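Local structure of glucosamine-6-phosphate deaminase (Thermotoga maritima, 1J5X) at residues H212-F217 / K260-F265. The protein belongs to the SIS-domain proteins, with alpha/beta domains built around parallel beta-sheets flanked by helices. Residues are numbered along the deposited sequence; the frame is centred on the assembly and turned at random.
Sequences HDHFVF and KGTLVF
Phe217 and Phe265 form an offset edge-to-face aromatic pair, its ring planes at 72°. The edge of Phe217 is the one presented: Phe217 CD1 lies 3.6 Å from Phe265 CB, and Phe217 CE1 reaches on to CG and CD2 of the Phe265 ring, whose face it addresses. Phe265 has its CG at chi1 -93°, away from a staggered position, which may cost some strain. On the same face of the sheet, Phe215 touches Leu263 obliquely, Phe215 CD1 against Leu263 CB and Phe215 CE1 against Leu263 CD2, each 3.8 Å. Helix 313-326 covers this face through Leu318, which meets Phe215, Leu263 and Phe265, while helix 222-238 packs on Phe217.

On the opposite face, the His214 and Thr262 side chains run alongside each other. His214 ND1 and Thr262 OG1 are hydrogen-bonded at 3.0 Å, the hydroxyl meeting the imidazole at its edge. Each has a second partner, Glu243 OE2 for His214 NE2 and Lys259 O for the hydroxyl. Farther along, Val216 CG2 meets Thr262 CG2 at 3.9 Å.

The backbones are joined by Leu263 N to His214 O, Val216 N to Leu263 O and Phe265 N to Val216 O, at 2.7 to 2.9 Å. Just before strand 262-265, Gly261 O takes weak bonds from Asp213 N and His214 N; at the glycine's positive phi, a CB would press on the carbonyl O of Lys260. The buried His212 ring sets CD2 at its edge 3.6 Å from Thr262 O, with NE2 bonded to Thr289 OG1. Strand axes inclined by 20° mark neighbouring parallel strands, and strands 241-245 and 289-293 flank them as inner strands of a helix-covered parallel sheet, consistent with a second SIS-like alpha/beta domain.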
# COMPACT_ATOMS: atom_id res chain seq x y z
N HIS A 212 19.20 -1.54 -14.26
CA HIS A 212 18.95 -1.42 -12.80
C HIS A 212 18.32 -2.71 -12.31
O HIS A 212 17.28 -3.10 -12.80
CB HIS A 212 17.98 -0.26 -12.52
CG HIS A 212 18.59 1.09 -12.75
ND1 HIS A 212 18.58 1.71 -13.99
CD2 HIS A 212 19.23 1.93 -11.91
CE1 HIS A 212 19.19 2.88 -13.89
NE2 HIS A 212 19.59 3.04 -12.64
N ASP A 213 18.97 -3.36 -11.35
CA ASP A 213 18.44 -4.60 -10.83
C ASP A 213 18.34 -4.63 -9.30
O ASP A 213 18.26 -5.70 -8.71
CB ASP A 213 19.30 -5.78 -11.27
CG ASP A 213 19.07 -6.15 -12.70
OD1 ASP A 213 17.96 -6.61 -13.06
OD2 ASP A 213 20.01 -5.94 -13.49
N HIS A 214 18.37 -3.46 -8.69
CA HIS A 214 18.27 -3.34 -7.21
C HIS A 214 17.37 -2.12 -6.98
O HIS A 214 17.81 -0.98 -7.24
CB HIS A 214 19.61 -3.02 -6.62
CG HIS A 214 19.58 -2.83 -5.14
ND1 HIS A 214 20.55 -2.14 -4.47
CD2 HIS A 214 18.69 -3.23 -4.21
CE1 HIS A 214 20.26 -2.11 -3.18
NE2 HIS A 214 19.14 -2.77 -3.00
N PHE A 215 16.15 -2.38 -6.52
CA PHE A 215 15.19 -1.28 -6.26
C PHE A 215 15.07 -1.02 -4.75
O PHE A 215 14.88 -1.98 -3.97
CB PHE A 215 13.81 -1.64 -6.78
CG PHE A 215 13.73 -1.85 -8.28
CD1 PHE A 215 14.78 -1.46 -9.12
CD2 PHE A 215 12.61 -2.42 -8.82
CE1 PHE A 215 14.66 -1.66 -10.51
CE2 PHE A 215 12.47 -2.62 -10.21
CZ PHE A 215 13.51 -2.24 -11.04
N VAL A 216 15.09 0.26 -4.36
CA VAL A 216 15.01 0.66 -2.95
C VAL A 216 13.86 1.67 -2.88
O VAL A 216 13.81 2.59 -3.72
CB VAL A 216 16.33 1.32 -2.54
CG1 VAL A 216 16.26 1.91 -1.13
CG2 VAL A 216 17.49 0.28 -2.65
N PHE A 217 12.92 1.48 -1.94
CA PHE A 217 11.77 2.37 -1.76
C PHE A 217 11.87 3.02 -0.39
O PHE A 217 11.90 2.34 0.64
CB PHE A 217 10.52 1.52 -1.96
CG PHE A 217 10.43 0.97 -3.36
CD1 PHE A 217 9.93 1.78 -4.37
CD2 PHE A 217 10.89 -0.33 -3.67
CE1 PHE A 217 9.85 1.33 -5.70
CE2 PHE A 217 10.83 -0.80 -5.01
CZ PHE A 217 10.30 0.03 -6.02
N LYS A 260 26.09 1.39 -9.16
CA LYS A 260 25.37 1.65 -10.38
C LYS A 260 24.47 0.47 -10.49
O LYS A 260 24.90 -0.66 -10.26
CB LYS A 260 26.36 1.69 -11.59
CG LYS A 260 25.66 1.77 -12.94
CD LYS A 260 26.67 1.98 -14.08
CE LYS A 260 27.20 3.43 -14.08
NZ LYS A 260 26.18 4.42 -14.54
N GLY A 261 23.20 0.70 -10.83
CA GLY A 261 22.26 -0.38 -10.93
C GLY A 261 21.21 -0.27 -9.83
O GLY A 261 20.15 -0.86 -9.92
N THR A 262 21.52 0.49 -8.79
CA THR A 262 20.53 0.68 -7.72
C THR A 262 19.60 1.81 -8.14
O THR A 262 20.07 2.86 -8.56
CB THR A 262 21.19 1.08 -6.41
OG1 THR A 262 22.05 0.03 -5.97
CG2 THR A 262 20.12 1.35 -5.35
N LEU A 263 18.30 1.58 -8.03
CA LEU A 263 17.27 2.58 -8.37
C LEU A 263 16.51 2.88 -7.06
O LEU A 263 15.98 1.96 -6.45
CB LEU A 263 16.29 2.01 -9.40
CG LEU A 263 15.06 2.87 -9.81
CD1 LEU A 263 15.52 4.19 -10.39
CD2 LEU A 263 14.19 2.14 -10.81
N VAL A 264 16.44 4.16 -6.67
CA VAL A 264 15.76 4.55 -5.44
C VAL A 264 14.50 5.36 -5.74
O VAL A 264 14.57 6.30 -6.53
CB VAL A 264 16.70 5.41 -4.56
CG1 VAL A 264 15.99 5.79 -3.21
CG2 VAL A 264 18.01 4.67 -4.30
N PHE A 265 13.35 5.02 -5.15
CA PHE A 265 12.13 5.82 -5.33
C PHE A 265 11.92 6.35 -3.93
O PHE A 265 11.74 5.59 -2.97
CB PHE A 265 10.93 4.99 -5.70
CG PHE A 265 10.70 4.88 -7.18
CD1 PHE A 265 11.78 4.84 -8.07
CD2 PHE A 265 9.42 4.72 -7.68
CE1 PHE A 265 11.55 4.64 -9.47
CE2 PHE A 265 9.20 4.52 -9.10
CZ PHE A 265 10.30 4.49 -9.95